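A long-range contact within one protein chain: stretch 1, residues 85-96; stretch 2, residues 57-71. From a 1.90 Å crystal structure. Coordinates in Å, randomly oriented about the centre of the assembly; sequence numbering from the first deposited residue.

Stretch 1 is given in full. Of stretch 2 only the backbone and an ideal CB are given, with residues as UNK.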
# COMPACT_ATOMS: atom_id res chain seq x y z
N LEU A 85 -3.06 9.92 24.67
CA LEU A 85 -3.99 8.95 24.11
C LEU A 85 -3.18 7.83 23.46
O LEU A 85 -2.02 8.02 23.10
CB LEU A 85 -4.92 9.62 23.09
CG LEU A 85 -5.94 10.63 23.65
CD1 LEU A 85 -5.22 11.76 24.36
CD2 LEU A 85 -6.79 11.18 22.53
N ALA A 86 -3.80 6.65 23.32
CA ALA A 86 -3.13 5.50 22.71
C ALA A 86 -3.08 5.62 21.19
O ALA A 86 -2.06 5.32 20.56
CB ALA A 86 -3.85 4.21 23.11
N GLY A 87 -4.18 6.06 20.59
CA GLY A 87 -4.22 6.21 19.15
C GLY A 87 -5.59 6.55 18.61
O GLY A 87 -6.54 6.75 19.36
N VAL A 88 -5.68 6.61 17.28
CA VAL A 88 -6.93 6.92 16.61
C VAL A 88 -7.12 5.97 15.43
O VAL A 88 -6.17 5.67 14.71
CB VAL A 88 -6.94 8.38 16.06
CG1 VAL A 88 -8.32 8.73 15.53
CG2 VAL A 88 -6.51 9.36 17.15
N ILE A 89 -8.35 5.49 15.25
CA ILE A 89 -8.68 4.59 14.14
C ILE A 89 -9.80 5.30 13.39
O ILE A 89 -10.86 5.56 13.95
CB ILE A 89 -9.17 3.22 14.65
CG1 ILE A 89 -8.03 2.53 15.41
CG2 ILE A 89 -9.63 2.36 13.48
CD1 ILE A 89 -8.43 1.24 16.10
N ILE A 90 -9.56 5.60 12.12
CA ILE A 90 -10.53 6.35 11.33
C ILE A 90 -11.07 5.68 10.07
O ILE A 90 -10.31 5.31 9.18
CB ILE A 90 -9.92 7.71 10.91
CG1 ILE A 90 -9.24 8.37 12.12
CG2 ILE A 90 -11.00 8.62 10.34
CD1 ILE A 90 -8.52 9.66 11.80
N HIS A 91 -12.39 5.53 10.01
CA HIS A 91 -13.02 4.97 8.83
C HIS A 91 -13.20 6.21 7.97
O HIS A 91 -14.29 6.77 7.85
CB HIS A 91 -14.37 4.34 9.18
CG HIS A 91 -15.09 3.75 8.00
ND1 HIS A 91 -14.43 3.21 6.92
CD2 HIS A 91 -16.41 3.62 7.74
CE1 HIS A 91 -15.32 2.77 6.04
NE2 HIS A 91 -16.53 3.01 6.52
N GLY A 92 -12.08 6.65 7.40
CA GLY A 92 -12.04 7.85 6.58
C GLY A 92 -10.58 8.22 6.34
O GLY A 92 -9.69 7.39 6.55
N CYS A 93 -10.33 9.46 5.93
CA CYS A 93 -8.96 9.88 5.64
C CYS A 93 -8.34 10.86 6.63
O CYS A 93 -9.02 11.45 7.47
CB CYS A 93 -8.91 10.52 4.24
SG CYS A 93 -9.34 9.41 2.89
N ILE A 94 -7.03 11.02 6.51
CA ILE A 94 -6.28 11.95 7.35
C ILE A 94 -5.38 12.75 6.41
O ILE A 94 -5.33 12.48 5.21
CB ILE A 94 -5.37 11.22 8.37
CG1 ILE A 94 -4.25 10.47 7.63
CG2 ILE A 94 -6.19 10.25 9.20
CD1 ILE A 94 -3.14 9.99 8.54
N ARG A 95 -4.70 13.74 6.96
CA ARG A 95 -3.75 14.53 6.20
C ARG A 95 -2.56 14.80 7.12
O ARG A 95 -2.59 14.40 8.29
CB ARG A 95 -4.38 15.83 5.68
CG ARG A 95 -4.79 16.85 6.72
CD ARG A 95 -5.39 18.05 6.00
NE ARG A 95 -5.47 19.24 6.84
CZ ARG A 95 -5.78 20.45 6.39
NH1 ARG A 95 -6.04 20.64 5.10
NH2 ARG A 95 -5.80 21.49 7.22
N ASP A 96 -1.53 15.46 6.60
CA ASP A 96 -0.31 15.72 7.37
C ASP A 96 0.28 14.36 7.76
O ASP A 96 0.86 14.22 8.84
CB ASP A 96 -0.59 16.54 8.63
CG ASP A 96 -1.19 17.90 8.33
OD1 ASP A 96 -0.74 18.56 7.37
OD2 ASP A 96 -2.10 18.31 9.07
N UNK A 57 -6.85 6.22 25.96
CA UNK A 57 -7.99 5.95 25.09
C UNK A 57 -7.60 5.81 23.62
O UNK A 57 -6.63 6.42 23.16
CB UNK A 57 -9.03 7.07 25.24
N UNK A 58 -8.36 5.00 22.90
CA UNK A 58 -8.18 4.83 21.47
C UNK A 58 -9.47 5.39 20.89
O UNK A 58 -10.54 4.83 21.11
CB UNK A 58 -7.92 3.38 21.06
N UNK A 59 -9.38 6.50 20.18
CA UNK A 59 -10.56 7.11 19.58
C UNK A 59 -10.87 6.43 18.26
O UNK A 59 -10.01 6.35 17.38
CB UNK A 59 -10.36 8.61 19.38
N UNK A 60 -12.09 5.92 18.12
CA UNK A 60 -12.52 5.28 16.89
C UNK A 60 -13.51 6.23 16.24
O UNK A 60 -14.52 6.60 16.83
CB UNK A 60 -13.13 3.90 17.14
N UNK A 61 -13.19 6.64 15.01
CA UNK A 61 -14.03 7.58 14.28
C UNK A 61 -14.62 6.98 13.00
O UNK A 61 -13.89 6.54 12.12
CB UNK A 61 -13.22 8.83 13.94
N UNK A 62 -15.94 6.95 12.91
CA UNK A 62 -16.58 6.44 11.71
C UNK A 62 -16.90 7.62 10.81
O UNK A 62 -17.86 8.36 11.06
CB UNK A 62 -17.84 5.64 12.04
N UNK A 63 -16.08 7.82 9.79
CA UNK A 63 -16.29 8.91 8.86
C UNK A 63 -16.96 8.43 7.59
O UNK A 63 -16.92 9.10 6.56
CB UNK A 63 -14.96 9.59 8.53
N UNK A 64 -17.58 7.26 7.67
CA UNK A 64 -18.29 6.67 6.54
C UNK A 64 -17.37 6.30 5.39
O UNK A 64 -17.84 6.06 4.28
CB UNK A 64 -19.37 7.64 6.04
N UNK A 65 -16.07 6.27 5.65
CA UNK A 65 -15.12 5.93 4.61
C UNK A 65 -14.98 6.98 3.52
O UNK A 65 -14.46 6.70 2.44
CB UNK A 65 -15.52 4.60 3.97
N UNK A 66 -15.45 8.19 3.80
CA UNK A 66 -15.35 9.26 2.81
C UNK A 66 -13.89 9.57 2.51
O UNK A 66 -13.05 9.57 3.41
CB UNK A 66 -16.07 10.52 3.30
N UNK A 67 -13.60 9.83 1.24
CA UNK A 67 -12.25 10.18 0.82
C UNK A 67 -12.22 11.62 0.32
O UNK A 67 -11.23 12.06 -0.28
CB UNK A 67 -11.75 9.22 -0.27
N UNK A 68 -13.30 12.36 0.56
CA UNK A 68 -13.38 13.74 0.11
C UNK A 68 -12.70 14.75 1.03
O UNK A 68 -12.32 15.84 0.60
CB UNK A 68 -14.85 14.13 -0.06
N UNK A 69 -12.53 14.38 2.30
CA UNK A 69 -11.87 15.26 3.26
C UNK A 69 -11.09 14.46 4.30
O UNK A 69 -11.33 13.27 4.48
CB UNK A 69 -12.90 16.16 3.95
N UNK A 70 -10.17 15.14 4.97
CA UNK A 70 -9.39 14.51 6.03
C UNK A 70 -10.13 14.80 7.33
O UNK A 70 -10.76 15.85 7.48
CB UNK A 70 -7.95 15.02 6.07
N UNK A 71 -10.08 13.87 8.28
CA UNK A 71 -10.76 14.08 9.56
C UNK A 71 -9.77 14.34 10.69
O UNK A 71 -10.15 14.74 11.80
CB UNK A 71 -11.63 12.87 9.90

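Stretch 2 opens beside Leu85 with position 57, whose CB points sideways, 5.0 Å from Leu85 CG; many side chains would fit. It is Thr57, and its backbone does the work: Ala86 N donates to Thr57 O (2.8 Å).

From 58 to 62 the backbone runs parallel to strand 87-90, with side chains alternating between two faces. The ideal CB at 58 lies 4.6 Å from Ala86 CB and 5.4 Å from Ile89 CD1, beside Gly87, which has no side chain, so an apolar, perhaps branched, residue suits it. Val58 reaches both neighbours, CG2 to Ala86 CB at 3.6 Å and CG1 to Ile89 CD1 at 4.0 Å. Position 59 turns to the face of Val88 and Ile90, its ideal CB 4.4 Å from Val88 CG1; any aliphatic would do. Leu59 packs its CB there, while its N donates to Gly87 O (3.0 Å) and its O accepts from Ile89 N (2.8 Å).

Position 60 shares the face of Ile89, but its nearest stretch 1 atom is a backbone one, Ile89 O, 4.3 Å from the ideal CB; extended phi/psi favours a beta-branched residue without dictating one. It is Val60, whose CA makes a CA-H...O contact with Ile89 O at 3.4 Å. At 61 the CB sits 4.2 Å from Ile90 CG2, again inviting an aliphatic side chain. Val61 supplies it, and its CG2 comes 4.5 Å from Val88 CG1.

Position 62 lies beside the His91 ring, where a polar or acidic group could meet the ring edge. Asp62 brings OD1 to 3.0 Å from His91 CD2, near the ring plane; the same OD1 accepts from the backbone N of position 64 (2.9 Å).

At 63 an ideal CB would fall 3.0 Å from His91 O, a clash, so glycine is expected and Gly63 is found. Position 64 has positive phi and points away; Asn, Gly or a long polar chain could serve. Lys64 makes a long salt bridge, NZ to Asp62 OD2 (3.8 Å). At 65, positive phi and a CB that would lie 2.8 Å from His91 CE1 call for glycine. Gly65 lays its CA over the ring face, 3.6 Å from the centroid, and its N donates to His91 O (2.9 Å).

Positions 66, 68 and 69 leave their side chains free of stretch 1, so polar, charged or aliphatic residues would all serve: Ser66, whose OG accepts from Arg68 N (3.2 Å), Arg68 and Val69. At 67, the CB is 4.0 Å from Cys93 SG, and a chain with an aliphatic stem fits; Arg67 CG approaches SG at 3.8 Å.

Position 70 is cramped, its CB 3.4 Å from Ile94 C, favouring something small: Ala70, whose CB packs 3.7 Å from Arg95 CG. At 71 the CB lies 4.3 Å from Ile90 CG2, suiting an aliphatic; Leu71 CD1 reaches that methyl at 3.8 Å.

Stretch 2, residues 57-71: TVLVVDGKGSRRVAL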
# COMPACT_ATOMS: atom_id res chain seq x y z
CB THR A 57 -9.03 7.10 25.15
OG1 THR A 57 -9.59 7.18 26.47
CG2 THR A 57 -10.16 6.86 24.15
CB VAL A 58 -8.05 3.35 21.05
CG1 VAL A 58 -8.14 3.23 19.53
CG2 VAL A 58 -6.71 2.78 21.52
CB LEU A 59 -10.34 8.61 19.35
CG LEU A 59 -11.58 9.35 18.84
CD1 LEU A 59 -12.60 9.45 19.96
CD2 LEU A 59 -11.20 10.73 18.35
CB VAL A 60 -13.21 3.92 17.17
CG1 VAL A 60 -13.63 3.27 15.86
CG2 VAL A 60 -12.26 3.01 17.94
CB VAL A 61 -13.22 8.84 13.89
CG1 VAL A 61 -14.08 9.79 13.07
CG2 VAL A 61 -12.70 9.53 15.14
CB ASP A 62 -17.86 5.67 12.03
CG ASP A 62 -18.51 5.09 10.79
OD1 ASP A 62 -17.92 5.25 9.69
OD2 ASP A 62 -19.59 4.48 10.89
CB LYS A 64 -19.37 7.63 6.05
CG LYS A 64 -20.31 8.12 7.16
CD LYS A 64 -20.96 6.95 7.88
CE LYS A 64 -21.73 7.40 9.10
NZ LYS A 64 -20.85 8.01 10.13
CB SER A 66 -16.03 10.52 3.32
OG SER A 66 -15.77 11.60 2.44
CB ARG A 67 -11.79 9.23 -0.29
CG ARG A 67 -11.54 7.81 0.18
CD ARG A 67 -11.26 6.88 -1.00
NE ARG A 67 -10.99 5.52 -0.56
CZ ARG A 67 -9.82 5.11 -0.07
NH1 ARG A 67 -8.81 5.96 0.04
NH2 ARG A 67 -9.67 3.85 0.32
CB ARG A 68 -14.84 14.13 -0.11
CG ARG A 68 -15.54 13.26 -1.14
CD ARG A 68 -16.85 13.86 -1.64
NE ARG A 68 -17.84 14.04 -0.59
CZ ARG A 68 -19.08 14.46 -0.80
NH1 ARG A 68 -19.49 14.75 -2.03
NH2 ARG A 68 -19.92 14.60 0.22
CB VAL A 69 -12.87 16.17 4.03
CG1 VAL A 69 -13.65 17.04 3.06
CG2 VAL A 69 -13.82 15.31 4.86
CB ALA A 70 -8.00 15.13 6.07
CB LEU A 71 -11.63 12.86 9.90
CG LEU A 71 -12.83 12.61 8.97
CD1 LEU A 71 -13.52 11.32 9.35
CD2 LEU A 71 -13.80 13.78 9.06
O HOH W 1 -12.84 11.21 5.53
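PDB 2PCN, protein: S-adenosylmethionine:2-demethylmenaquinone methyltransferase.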